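PDB 2QGM: succinoglycan biosynthesis protein from Bacillus cereus ATCC 14579, which belongs to the erythromycin esterase family and is probably a hydrolase-like enzyme, though its substrate and reaction are not established. Local coordinates for residues 80-85 and 341-346; 109-114 and 302-307; 284-289 and 322-327; 382-387 and 435-440. All coordinates share one frame; numbering follows the deposited sequence.

Contact 1. Residues 80-85 and 341-346; sequences GENTHG and STTTEG
The loop 80-85, which follows strand 76-79, passes beside the end of strand 336-344. The closest backbone pairing is E81 with S341, their CA atoms 4.7 Å apart. S341 and N82 share most of the contact. CB of S341 sits 3.3 Å from the carbonyl O of G80. Its OG stands anti to the backbone N (chi1 163°), beside the carbonyl carbon. That torsion brings OG to the backbone N of N82, at 3.0 Å. The hydrogen bond is weak, with an N-H...O angle of 145°. N82 directs its side chain back at the strand. Its CB lies 3.4 Å from the carbonyl O of S341, and its amide group lies against the backbone of T342 and T343. T343 has OG1 anti to its backbone N (chi1 -175°), which leaves CG2 in the crowded position between N and the carbonyl carbon. CG2 then packs at 4.1 Å from CB of N82, while OG1 bonds to the carbonyl of I436. E81 turns the other way. Its carboxylate forms a salt bridge with K93 and a hydrogen bond with the hydroxyl of Y140. Within the loop, OG1 of T83 accepts from the backbone N of G85 at 2.9 Å. This is an ST turn, in the loop before helix 87-104. All the touching residues are buried, yet the contact is mostly polar. The S341 hydroxyl meets the N82 N-H weakly, T343 OG1 is held by I436, and the K93 and Y140 partners of E81 would probably favour its charged form.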
loop_
_atom_site.group_PDB
_atom_site.type_symbol
_atom_site.label_atom_id
_atom_site.label_comp_id
_atom_site.label_asym_id
_atom_site.label_seq_id
_atom_site.Cartn_x
_atom_site.Cartn_y
_atom_site.Cartn_z
ATOM N N GLY A 80 -4.686 -3.575 3.494
ATOM C CA GLY A 80 -3.638 -3.395 4.487
ATOM C C GLY A 80 -2.950 -4.648 4.999
ATOM O O GLY A 80 -3.281 -5.769 4.611
ATOM N N GLU A 81 -1.961 -4.433 5.859
ATOM C CA GLU A 81 -1.208 -5.503 6.502
ATOM C C GLU A 81 -0.868 -5.028 7.912
ATOM O O GLU A 81 -0.391 -3.899 8.110
ATOM C CB GLU A 81 0.057 -5.849 5.696
ATOM C CG GLU A 81 0.850 -4.650 5.207
ATOM C CD GLU A 81 1.885 -5.040 4.171
ATOM O OE1 GLU A 81 1.525 -5.768 3.223
ATOM O OE2 GLU A 81 3.056 -4.614 4.292
ATOM N N ASN A 82 -1.139 -5.887 8.893
ATOM C CA ASN A 82 -0.904 -5.550 10.290
ATOM C C ASN A 82 0.563 -5.289 10.613
ATOM O O ASN A 82 0.879 -4.482 11.486
ATOM C CB ASN A 82 -1.454 -6.651 11.201
ATOM C CG ASN A 82 -1.958 -6.100 12.519
ATOM O OD1 ASN A 82 -1.674 -4.952 12.864
ATOM N ND2 ASN A 82 -2.712 -6.907 13.261
ATOM N N THR A 83 1.453 -5.993 9.925
ATOM C CA THR A 83 2.885 -5.799 10.107
ATOM C C THR A 83 3.475 -5.840 8.712
ATOM O O THR A 83 2.753 -6.058 7.731
ATOM C CB THR A 83 3.547 -6.927 10.935
ATOM O OG1 THR A 83 3.860 -8.032 10.076
ATOM C CG2 THR A 83 2.613 -7.390 12.048
ATOM N N HIS A 84 4.784 -5.624 8.622
ATOM C CA HIS A 84 5.501 -5.673 7.350
ATOM C C HIS A 84 6.339 -6.952 7.316
ATOM O O HIS A 84 7.307 -7.044 6.572
ATOM C CB HIS A 84 6.422 -4.456 7.208
ATOM C CG HIS A 84 5.736 -3.235 6.677
ATOM N ND1 HIS A 84 6.074 -1.955 7.062
ATOM C CD2 HIS A 84 4.763 -3.097 5.743
ATOM C CE1 HIS A 84 5.340 -1.084 6.392
ATOM N NE2 HIS A 84 4.537 -1.753 5.584
ATOM N N GLY A 85 5.964 -7.945 8.121
ATOM C CA GLY A 85 6.732 -9.178 8.135
ATOM C C GLY A 85 6.015 -10.453 8.545
ATOM O O GLY A 85 6.633 -11.345 9.129
ATOM N N SER A 341 -5.949 -5.371 7.966
ATOM C CA SER A 341 -5.374 -6.660 8.334
ATOM C C SER A 341 -5.191 -6.769 9.840
ATOM O O SER A 341 -4.629 -5.872 10.468
ATOM C CB SER A 341 -4.012 -6.831 7.658
ATOM O OG SER A 341 -3.253 -7.868 8.263
ATOM N N THR A 342 -5.669 -7.868 10.417
ATOM C CA THR A 342 -5.522 -8.084 11.848
ATOM C C THR A 342 -4.989 -9.479 12.150
ATOM O O THR A 342 -5.276 -10.442 11.439
ATOM C CB THR A 342 -6.872 -7.892 12.619
ATOM O OG1 THR A 342 -7.892 -8.731 12.061
ATOM C CG2 THR A 342 -7.330 -6.442 12.549
ATOM N N THR A 343 -4.171 -9.563 13.191
ATOM C CA THR A 343 -3.616 -10.832 13.627
ATOM C C THR A 343 -3.540 -10.791 15.144
ATOM O O THR A 343 -3.506 -9.719 15.738
ATOM C CB THR A 343 -2.222 -11.099 13.018
ATOM O OG1 THR A 343 -1.790 -12.410 13.396
ATOM C CG2 THR A 343 -1.210 -10.070 13.504
ATOM N N THR A 344 -3.522 -11.960 15.769
ATOM C CA THR A 344 -3.486 -12.025 17.227
ATOM C C THR A 344 -2.123 -12.277 17.859
ATOM O O THR A 344 -1.681 -11.514 18.718
ATOM C CB THR A 344 -4.463 -13.103 17.737
ATOM O OG1 THR A 344 -5.797 -12.760 17.337
ATOM C CG2 THR A 344 -4.407 -13.204 19.256
ATOM N N GLU A 345 -1.458 -13.339 17.430
ATOM C CA GLU A 345 -0.171 -13.707 18.006
ATOM C C GLU A 345 0.796 -14.322 16.998
ATOM O O GLU A 345 0.406 -14.722 15.902
ATOM C CB GLU A 345 -0.409 -14.696 19.152
ATOM C CG GLU A 345 -1.307 -15.873 18.751
ATOM C CD GLU A 345 -1.533 -16.861 19.885
ATOM O OE1 GLU A 345 -0.553 -17.507 20.319
ATOM O OE2 GLU A 345 -2.693 -17.000 20.330
ATOM N N GLY A 346 2.063 -14.397 17.389
ATOM C CA GLY A 346 3.069 -14.973 16.522
ATOM C C GLY A 346 4.321 -14.130 16.431
ATOM O O GLY A 346 4.455 -13.116 17.115
#

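Contact 2. Residues 109-114 and 302-307; sequences FAMEED and MVWAHN
Strands 109-111 and 302-304 run side by side as parallel neighbours, their axes 4.8 Å apart at closest. The N-H of A110 binds the carbonyl O of M302, and the carbonyl O of A110 takes the N-H of W304. E112 N then reaches W304 O along the C=O axis. The tight part is the face with F109, M111, M302 and W304. CG of F109 is anti to its backbone N (chi1 -176°), so CZ at the ring edge meets W304 CE3 at 3.5 Å. The two planes stand at 68°. M111, a selenomethionine like M302, lies alongside W304 and bends at its end. Its CE sits over the indole face, 3.8 Å from the five-membered-ring centroid, a CH-pi contact. M302 CE meets the edge of F109. The looser part lies past the strand ends, where E112 is partly exposed. Its extended chain carries OE1 to the backbone N of H306, at 3.0 Å, and past CB of A305. H306 turns its ring away: ND1 caps the N-H of I308, and NE2 bonds to I410 O. The W304 indole N-H bonds to Y140. Helices 87-104 and 143-157 cover the aromatic face, and strand 166-171 flanks 108-111.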
loop_
_atom_site.group_PDB
_atom_site.type_symbol
_atom_site.label_atom_id
_atom_site.label_comp_id
_atom_site.label_asym_id
_atom_site.label_seq_id
_atom_site.Cartn_x
_atom_site.Cartn_y
_atom_site.Cartn_z
ATOM N N PHE A 109 -2.490 -2.379 -9.920
ATOM C CA PHE A 109 -1.933 -2.769 -8.639
ATOM C C PHE A 109 -0.972 -1.669 -8.194
ATOM O O PHE A 109 0.153 -1.575 -8.697
ATOM C CB PHE A 109 -1.199 -4.105 -8.761
ATOM C CG PHE A 109 -0.665 -4.619 -7.457
ATOM C CD1 PHE A 109 -1.523 -5.153 -6.495
ATOM C CD2 PHE A 109 0.696 -4.520 -7.164
ATOM C CE1 PHE A 109 -1.034 -5.580 -5.256
ATOM C CE2 PHE A 109 1.191 -4.942 -5.931
ATOM C CZ PHE A 109 0.328 -5.471 -4.974
ATOM N N ALA A 110 -1.431 -0.835 -7.260
ATOM C CA ALA A 110 -0.636 0.283 -6.735
ATOM C C ALA A 110 -0.057 -0.115 -5.385
ATOM O O ALA A 110 -0.793 -0.280 -4.407
ATOM C CB ALA A 110 -1.516 1.533 -6.598
HETATM N N MSE A 111 1.264 -0.260 -5.332
HETATM C CA MSE A 111 1.935 -0.706 -4.109
HETATM C C MSE A 111 2.743 0.381 -3.417
HETATM O O MSE A 111 3.224 1.308 -4.056
HETATM C CB MSE A 111 2.862 -1.887 -4.446
HETATM C CG MSE A 111 3.533 -2.541 -3.243
HETATM SE SE MSE A 111 4.777 -3.941 -3.737
HETATM C CE MSE A 111 3.962 -5.417 -2.839
ATOM N N GLU A 112 2.886 0.240 -2.102
ATOM C CA GLU A 112 3.661 1.162 -1.287
ATOM C C GLU A 112 5.109 0.750 -1.537
ATOM O O GLU A 112 5.726 0.031 -0.744
ATOM C CB GLU A 112 3.295 0.996 0.197
ATOM C CG GLU A 112 3.976 1.997 1.139
ATOM C CD GLU A 112 3.737 1.702 2.615
ATOM O OE1 GLU A 112 2.859 0.873 2.947
ATOM O OE2 GLU A 112 4.432 2.321 3.450
ATOM N N GLU A 113 5.624 1.190 -2.679
ATOM C CA GLU A 113 6.989 0.909 -3.123
ATOM C C GLU A 113 7.335 2.125 -3.981
ATOM O O GLU A 113 6.449 2.740 -4.573
ATOM C CB GLU A 113 7.011 -0.379 -3.957
ATOM C CG GLU A 113 8.365 -0.744 -4.582
ATOM C CD GLU A 113 9.479 -0.849 -3.562
ATOM O OE1 GLU A 113 10.266 0.116 -3.416
ATOM O OE2 GLU A 113 9.573 -1.901 -2.901
ATOM N N ASP A 114 8.611 2.483 -4.032
ATOM C CA ASP A 114 9.014 3.663 -4.785
ATOM C C ASP A 114 8.675 3.642 -6.271
ATOM O O ASP A 114 8.749 2.606 -6.939
ATOM C CB ASP A 114 10.506 3.944 -4.590
ATOM C CG ASP A 114 10.867 4.204 -3.127
ATOM O OD1 ASP A 114 9.985 4.653 -2.360
ATOM O OD2 ASP A 114 12.037 3.972 -2.748
HETATM N N MSE A 302 -6.334 -1.436 -6.874
HETATM C CA MSE A 302 -6.019 -2.028 -5.588
HETATM C C MSE A 302 -4.848 -1.256 -4.991
HETATM O O MSE A 302 -3.872 -0.976 -5.682
HETATM C CB MSE A 302 -5.610 -3.487 -5.762
HETATM C CG MSE A 302 -6.679 -4.397 -6.367
HETATM SE SE MSE A 302 -5.902 -6.092 -6.949
HETATM C CE MSE A 302 -5.095 -5.446 -8.570
ATOM N N VAL A 303 -4.954 -0.897 -3.717
ATOM C CA VAL A 303 -3.874 -0.191 -3.040
ATOM C C VAL A 303 -3.320 -1.118 -1.953
ATOM O O VAL A 303 -3.994 -1.428 -0.969
ATOM C CB VAL A 303 -4.360 1.131 -2.410
ATOM C CG1 VAL A 303 -3.221 1.798 -1.619
ATOM C CG2 VAL A 303 -4.848 2.059 -3.512
ATOM N N TRP A 304 -2.096 -1.579 -2.171
ATOM C CA TRP A 304 -1.416 -2.474 -1.240
ATOM C C TRP A 304 -0.473 -1.635 -0.391
ATOM O O TRP A 304 0.459 -1.018 -0.911
ATOM C CB TRP A 304 -0.620 -3.522 -2.025
ATOM C CG TRP A 304 0.235 -4.441 -1.189
ATOM C CD1 TRP A 304 1.233 -4.086 -0.330
ATOM C CD2 TRP A 304 0.213 -5.876 -1.208
ATOM N NE1 TRP A 304 1.841 -5.213 0.182
ATOM C CE2 TRP A 304 1.231 -6.323 -0.342
ATOM C CE3 TRP A 304 -0.569 -6.826 -1.878
ATOM C CZ2 TRP A 304 1.493 -7.682 -0.126
ATOM C CZ3 TRP A 304 -0.311 -8.178 -1.665
ATOM C CH2 TRP A 304 0.712 -8.591 -0.795
ATOM N N ALA A 305 -0.704 -1.608 0.915
ATOM C CA ALA A 305 0.145 -0.816 1.799
ATOM C C ALA A 305 -0.094 -1.254 3.227
ATOM O O ALA A 305 -0.902 -2.140 3.478
ATOM C CB ALA A 305 -0.194 0.667 1.642
ATOM N N HIS A 306 0.622 -0.646 4.158
ATOM C CA HIS A 306 0.442 -0.976 5.558
ATOM C C HIS A 306 -0.943 -0.495 5.996
ATOM O O HIS A 306 -1.508 0.405 5.380
ATOM C CB HIS A 306 1.500 -0.274 6.407
ATOM C CG HIS A 306 1.578 -0.785 7.811
ATOM N ND1 HIS A 306 0.625 -0.502 8.767
ATOM C CD2 HIS A 306 2.483 -1.594 8.413
ATOM C CE1 HIS A 306 0.938 -1.116 9.893
ATOM N NE2 HIS A 306 2.062 -1.786 9.705
ATOM N N ASN A 307 -1.486 -1.097 7.050
ATOM C CA ASN A 307 -2.783 -0.680 7.590
ATOM C C ASN A 307 -2.793 0.831 7.773
ATOM O O ASN A 307 -3.771 1.506 7.467
ATOM C CB ASN A 307 -3.031 -1.294 8.971
ATOM C CG ASN A 307 -3.593 -2.699 8.911
ATOM O OD1 ASN A 307 -4.019 -3.179 7.859
ATOM N ND2 ASN A 307 -3.623 -3.363 10.065
#

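Contact 3. Residues 284-289 and 322-327; sequences QYLADH and YVAGQF
Two helices, 276-297 and 324-332, pack here through two alanines, L286 and F327. Along the second segment, Y322 and V323 lead in without touching 284-289. V323 holds the N-cap position of helix 324-332, and its carbonyl O accepts from Q326 N. A324 opens the helix and makes the central contact. Its CA is 5.2 Å from the CA of A287. The methyl CB of A324 meets CB of L286 at 3.7 Å and CD1 of L286 at 4.0 Å. L286 sets CG anti to its carbonyl carbon (chi1 -74°), which brings CD1 to that methyl. The carbonyl O of A324 lies 4.1 Å from the methyl of A287. The backbone N-H of A324 donates to the carboxylate of E283, on the same first helix. G325 and Q326 do not touch 284-289. F327 comes one turn after A324 and points back at the first helix. Its CG is also anti to the carbonyl carbon (chi1 -64°), which puts the ring beside Q284. CB packs at 4.1 Å from CB of A287, and ring atom CE1 lies 3.9 Å from the backbone N of Q284. On the first helix, D288 forms a salt bridge with R331 of helix 324-332. The arrangement is close helix-helix packing with alanines at the interface, in the helical layer beside the central sheet, where L286 also reaches strand 166-171.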
loop_
_atom_site.group_PDB
_atom_site.type_symbol
_atom_site.label_atom_id
_atom_site.label_comp_id
_atom_site.label_asym_id
_atom_site.label_seq_id
_atom_site.Cartn_x
_atom_site.Cartn_y
_atom_site.Cartn_z
ATOM N N GLN A 284 -0.506 12.634 0.707
ATOM C CA GLN A 284 -1.269 13.268 -0.352
ATOM C C GLN A 284 -0.841 12.642 -1.692
ATOM O O GLN A 284 -1.680 12.226 -2.491
ATOM C CB GLN A 284 -0.961 14.765 -0.332
ATOM C CG GLN A 284 -1.909 15.680 -1.066
ATOM C CD GLN A 284 -1.666 17.122 -0.655
ATOM O OE1 GLN A 284 -1.717 17.449 0.535
ATOM N NE2 GLN A 284 -1.392 17.988 -1.629
ATOM N N TYR A 285 0.467 12.555 -1.911
ATOM C CA TYR A 285 0.997 11.997 -3.143
ATOM C C TYR A 285 0.733 10.505 -3.308
ATOM O O TYR A 285 0.562 10.026 -4.433
ATOM C CB TYR A 285 2.493 12.310 -3.256
ATOM C CG TYR A 285 2.756 13.801 -3.322
ATOM C CD1 TYR A 285 1.798 14.667 -3.850
ATOM C CD2 TYR A 285 3.960 14.344 -2.885
ATOM C CE1 TYR A 285 2.035 16.042 -3.942
ATOM C CE2 TYR A 285 4.207 15.718 -2.972
ATOM C CZ TYR A 285 3.240 16.559 -3.504
ATOM O OH TYR A 285 3.477 17.915 -3.610
ATOM N N LEU A 286 0.692 9.754 -2.212
ATOM C CA LEU A 286 0.386 8.333 -2.344
ATOM C C LEU A 286 -1.008 8.239 -2.958
ATOM O O LEU A 286 -1.236 7.479 -3.902
ATOM C CB LEU A 286 0.373 7.637 -0.985
ATOM C CG LEU A 286 1.724 7.385 -0.319
ATOM C CD1 LEU A 286 1.490 6.663 1.009
ATOM C CD2 LEU A 286 2.615 6.533 -1.236
ATOM N N ALA A 287 -1.933 9.021 -2.405
ATOM C CA ALA A 287 -3.309 9.055 -2.880
ATOM C C ALA A 287 -3.384 9.528 -4.322
ATOM O O ALA A 287 -4.109 8.948 -5.133
ATOM C CB ALA A 287 -4.153 9.956 -1.988
ATOM N N ASP A 288 -2.643 10.586 -4.644
ATOM C CA ASP A 288 -2.647 11.111 -6.004
ATOM C C ASP A 288 -2.215 10.030 -6.987
ATOM O O ASP A 288 -2.837 9.841 -8.029
ATOM C CB ASP A 288 -1.692 12.303 -6.137
ATOM C CG ASP A 288 -2.185 13.543 -5.416
ATOM O OD1 ASP A 288 -3.396 13.635 -5.103
ATOM O OD2 ASP A 288 -1.347 14.434 -5.175
ATOM N N HIS A 289 -1.144 9.321 -6.658
ATOM C CA HIS A 289 -0.671 8.277 -7.554
ATOM C C HIS A 289 -1.696 7.165 -7.745
ATOM O O HIS A 289 -1.878 6.677 -8.861
ATOM C CB HIS A 289 0.658 7.714 -7.055
ATOM C CG HIS A 289 1.831 8.585 -7.390
ATOM N ND1 HIS A 289 3.022 8.532 -6.698
ATOM C CD2 HIS A 289 1.999 9.519 -8.356
ATOM C CE1 HIS A 289 3.873 9.396 -7.222
ATOM N NE2 HIS A 289 3.279 10.008 -8.231
ATOM N N TYR A 322 -1.395 12.353 9.273
ATOM C CA TYR A 322 -2.166 12.361 8.033
ATOM C C TYR A 322 -1.816 11.065 7.325
ATOM O O TYR A 322 -0.686 10.590 7.425
ATOM C CB TYR A 322 -1.792 13.547 7.130
ATOM C CG TYR A 322 -2.019 14.889 7.783
ATOM C CD1 TYR A 322 -1.003 15.517 8.493
ATOM C CD2 TYR A 322 -3.274 15.500 7.749
ATOM C CE1 TYR A 322 -1.226 16.722 9.161
ATOM C CE2 TYR A 322 -3.511 16.707 8.416
ATOM C CZ TYR A 322 -2.482 17.308 9.122
ATOM O OH TYR A 322 -2.711 18.475 9.817
ATOM N N VAL A 323 -2.787 10.472 6.639
ATOM C CA VAL A 323 -2.530 9.240 5.904
ATOM C C VAL A 323 -3.276 9.244 4.576
ATOM O O VAL A 323 -4.336 9.858 4.447
ATOM C CB VAL A 323 -2.928 7.974 6.714
ATOM C CG1 VAL A 323 -2.106 7.887 7.988
ATOM C CG2 VAL A 323 -4.412 7.998 7.025
ATOM N N ALA A 324 -2.697 8.561 3.593
ATOM C CA ALA A 324 -3.267 8.466 2.255
ATOM C C ALA A 324 -4.731 8.043 2.289
ATOM O O ALA A 324 -5.573 8.618 1.599
ATOM C CB ALA A 324 -2.454 7.475 1.420
ATOM N N GLY A 325 -5.019 7.032 3.104
ATOM C CA GLY A 325 -6.369 6.516 3.231
ATOM C C GLY A 325 -7.459 7.526 3.535
ATOM O O GLY A 325 -8.573 7.394 3.030
ATOM N N GLN A 326 -7.173 8.533 4.354
ATOM C CA GLN A 326 -8.210 9.511 4.659
ATOM C C GLN A 326 -8.450 10.436 3.464
ATOM O O GLN A 326 -9.569 10.900 3.254
ATOM C CB GLN A 326 -7.847 10.313 5.913
ATOM C CG GLN A 326 -6.764 11.334 5.747
ATOM C CD GLN A 326 -6.250 11.830 7.084
ATOM O OE1 GLN A 326 -7.009 11.971 8.049
ATOM N NE2 GLN A 326 -4.954 12.097 7.146
ATOM N N PHE A 327 -7.410 10.692 2.673
ATOM C CA PHE A 327 -7.561 11.535 1.494
ATOM C C PHE A 327 -8.346 10.805 0.414
ATOM O O PHE A 327 -9.082 11.429 -0.347
ATOM C CB PHE A 327 -6.199 11.947 0.949
ATOM C CG PHE A 327 -5.422 12.804 1.892
ATOM C CD1 PHE A 327 -4.159 12.417 2.316
ATOM C CD2 PHE A 327 -5.969 13.989 2.388
ATOM C CE1 PHE A 327 -3.445 13.189 3.223
ATOM C CE2 PHE A 327 -5.268 14.776 3.299
ATOM C CZ PHE A 327 -4.000 14.376 3.719
#

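Contact 4. Residues 382-387 and 435-440; sequences PYKMFL and HIRKTS
F386 lays its ring over CB of H435. That CB lies 3.9 Å from the ring centroid and 17° off the normal, a CH-pi contact. F386 holds CG in the crowded position between its backbone N and carbonyl carbon (chi1 57°), which turns the ring across to the neighbouring strand. H435 has CG anti to its backbone N, and the two side chains run side by side. CE1 of F386 meets CD2 of H435 at 3.6 Å, with the ring planes oblique. Both imidazole nitrogens are engaged, ND1 with T342 and NE2 weakly with T344. On the sheet's other face, CG of M385 rests against CG2 of I436 at 4.3 Å, and the M385 chain bends at chi3 and turns from the partner strand. The backbone of F386 and H435 forms a hydrogen-bonded antiparallel pair. H435 N gives the straighter bond, 2.8 Å to F386 O. Beyond the pair of M385 and I436, R437 N binds K384 O at 3.0 Å. The R437 chain starts anti (chi1 -173°) and bends at its third torsion. The guanidinium thus spreads over CA of K384, and NH2 bonds to the carbonyl of V381. NE donates to water 1 at 3.0 Å, and this water lies 2.8 Å from Y383 O and can donate to it. NZ of K384 lies 4.5 Å from NH1 of R437, so the like charges probably repel where K384 is exposed. This is antiparallel pairing within a mixed beta sheet, where strand 385-389 runs against 432-439 near the sheet's edge.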
loop_
_atom_site.group_PDB
_atom_site.type_symbol
_atom_site.label_atom_id
_atom_site.label_comp_id
_atom_site.label_asym_id
_atom_site.label_seq_id
_atom_site.Cartn_x
_atom_site.Cartn_y
_atom_site.Cartn_z
ATOM N N PRO A 382 -14.010 -18.479 17.296
ATOM C CA PRO A 382 -13.660 -19.834 16.864
ATOM C C PRO A 382 -13.379 -20.080 15.387
ATOM O O PRO A 382 -13.752 -21.116 14.849
ATOM C CB PRO A 382 -14.820 -20.677 17.404
ATOM C CG PRO A 382 -15.973 -19.759 17.309
ATOM C CD PRO A 382 -15.389 -18.441 17.820
ATOM N N TYR A 383 -12.730 -19.121 14.736
ATOM C CA TYR A 383 -12.332 -19.260 13.339
ATOM C C TYR A 383 -10.873 -18.841 13.294
ATOM O O TYR A 383 -10.525 -17.783 13.816
ATOM C CB TYR A 383 -13.121 -18.336 12.413
ATOM C CG TYR A 383 -14.556 -18.731 12.173
ATOM C CD1 TYR A 383 -14.901 -20.047 11.874
ATOM C CD2 TYR A 383 -15.565 -17.776 12.191
ATOM C CE1 TYR A 383 -16.217 -20.398 11.595
ATOM C CE2 TYR A 383 -16.879 -18.113 11.919
ATOM C CZ TYR A 383 -17.203 -19.422 11.619
ATOM O OH TYR A 383 -18.512 -19.742 11.340
ATOM N N LYS A 384 -10.022 -19.664 12.693
ATOM C CA LYS A 384 -8.603 -19.334 12.592
ATOM C C LYS A 384 -8.393 -18.137 11.668
ATOM O O LYS A 384 -7.471 -17.352 11.865
ATOM C CB LYS A 384 -7.815 -20.538 12.075
ATOM C CG LYS A 384 -7.612 -21.637 13.112
ATOM C CD LYS A 384 -7.164 -22.921 12.437
ATOM C CE LYS A 384 -6.732 -23.962 13.452
ATOM N NZ LYS A 384 -7.745 -24.138 14.525
HETATM N N MSE A 385 -9.251 -18.006 10.660
HETATM C CA MSE A 385 -9.176 -16.891 9.715
HETATM C C MSE A 385 -10.574 -16.520 9.255
HETATM O O MSE A 385 -11.403 -17.392 9.007
HETATM C CB MSE A 385 -8.360 -17.272 8.489
HETATM C CG MSE A 385 -6.980 -17.767 8.792
HETATM SE SE MSE A 385 -6.160 -18.276 7.151
HETATM C CE MSE A 385 -6.993 -19.987 6.893
ATOM N N PHE A 386 -10.839 -15.227 9.126
ATOM C CA PHE A 386 -12.151 -14.804 8.695
ATOM C C PHE A 386 -12.221 -13.354 8.237
ATOM O O PHE A 386 -11.328 -12.551 8.522
ATOM C CB PHE A 386 -13.174 -15.015 9.814
ATOM C CG PHE A 386 -12.837 -14.315 11.097
ATOM C CD1 PHE A 386 -11.978 -14.909 12.024
ATOM C CD2 PHE A 386 -13.400 -13.074 11.398
ATOM C CE1 PHE A 386 -11.685 -14.284 13.237
ATOM C CE2 PHE A 386 -13.114 -12.435 12.607
ATOM C CZ PHE A 386 -12.255 -13.041 13.531
ATOM N N LEU A 387 -13.284 -13.042 7.499
ATOM C CA LEU A 387 -13.536 -11.695 7.018
ATOM C C LEU A 387 -14.624 -11.153 7.913
ATOM O O LEU A 387 -15.494 -11.901 8.357
ATOM C CB LEU A 387 -14.079 -11.705 5.589
ATOM C CG LEU A 387 -13.192 -12.257 4.483
ATOM C CD1 LEU A 387 -14.021 -12.500 3.235
ATOM C CD2 LEU A 387 -12.080 -11.272 4.210
ATOM N N HIS A 435 -8.965 -11.321 9.386
ATOM C CA HIS A 435 -8.204 -11.736 10.544
ATOM C C HIS A 435 -7.521 -13.080 10.346
ATOM O O HIS A 435 -8.095 -14.001 9.760
ATOM C CB HIS A 435 -9.127 -11.816 11.769
ATOM C CG HIS A 435 -8.405 -12.043 13.055
ATOM N ND1 HIS A 435 -7.613 -11.080 13.646
ATOM C CD2 HIS A 435 -8.325 -13.133 13.859
ATOM C CE1 HIS A 435 -7.078 -11.565 14.750
ATOM N NE2 HIS A 435 -7.495 -12.813 14.901
ATOM N N ILE A 436 -6.275 -13.157 10.805
ATOM C CA ILE A 436 -5.484 -14.385 10.770
ATOM C C ILE A 436 -4.954 -14.503 12.196
ATOM O O ILE A 436 -3.999 -13.825 12.572
ATOM C CB ILE A 436 -4.282 -14.303 9.791
ATOM C CG1 ILE A 436 -4.779 -14.066 8.365
ATOM C CG2 ILE A 436 -3.465 -15.604 9.870
ATOM C CD1 ILE A 436 -3.678 -14.030 7.313
ATOM N N ARG A 437 -5.586 -15.352 12.999
ATOM C CA ARG A 437 -5.191 -15.501 14.397
ATOM C C ARG A 437 -3.687 -15.668 14.613
ATOM O O ARG A 437 -3.050 -14.836 15.256
ATOM C CB ARG A 437 -5.924 -16.685 15.027
ATOM C CG ARG A 437 -5.698 -16.822 16.518
ATOM C CD ARG A 437 -6.275 -18.130 17.020
ATOM N NE ARG A 437 -7.722 -18.200 16.839
ATOM C CZ ARG A 437 -8.423 -19.326 16.899
ATOM N NH1 ARG A 437 -7.805 -20.476 17.128
ATOM N NH2 ARG A 437 -9.740 -19.301 16.744
ATOM N N LYS A 438 -3.122 -16.748 14.091
ATOM C CA LYS A 438 -1.696 -16.988 14.262
ATOM C C LYS A 438 -0.895 -16.718 13.000
ATOM O O LYS A 438 -1.243 -17.175 11.907
ATOM C CB LYS A 438 -1.439 -18.428 14.732
ATOM C CG LYS A 438 -1.955 -18.738 16.131
ATOM C CD LYS A 438 -1.528 -20.128 16.605
ATOM C CE LYS A 438 -2.021 -20.411 18.022
ATOM N NZ LYS A 438 -1.510 -21.716 18.552
ATOM N N THR A 439 0.179 -15.954 13.154
ATOM C CA THR A 439 1.046 -15.637 12.030
ATOM C C THR A 439 2.508 -15.930 12.358
ATOM O O THR A 439 2.873 -16.110 13.522
ATOM C CB THR A 439 0.870 -14.164 11.601
ATOM O OG1 THR A 439 0.875 -13.317 12.755
ATOM C CG2 THR A 439 -0.453 -13.993 10.863
ATOM N N SER A 440 3.334 -16.003 11.323
ATOM C CA SER A 440 4.751 -16.296 11.490
ATOM C C SER A 440 5.581 -15.393 10.583
ATOM O O SER A 440 5.038 -14.704 9.725
ATOM C CB SER A 440 5.025 -17.777 11.175
ATOM O OG SER A 440 4.673 -18.105 9.839
HETATM O O HOH W 1 -9.216 -16.027 15.514
HETATM O O HOH W 2 -4.577 -19.033 12.307
#

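Overall arrangement
Contacts 1, 2 and 4 all reach the same mixed sheet. Contact 2 is the deepest, its centre about 2 Å from the centre of the chain, and joins parallel strands under aromatic packing. Contact 1 is buried too, but polar. It touches contact 2 through N307, whose ND2 probably bonds to S341 O. Contact 1 also meets contact 4 across strands 336-344 and 432-439, where threonine hydroxyls face H435 and I436. Contact 4 is the most exposed, with water and charged side chains at the margin. Contact 3 differs in kind: two helices meet through apolar groups, mostly buried, with Q284 and F327 partly exposed. Its nearest atoms are about 5 Å from contact 2.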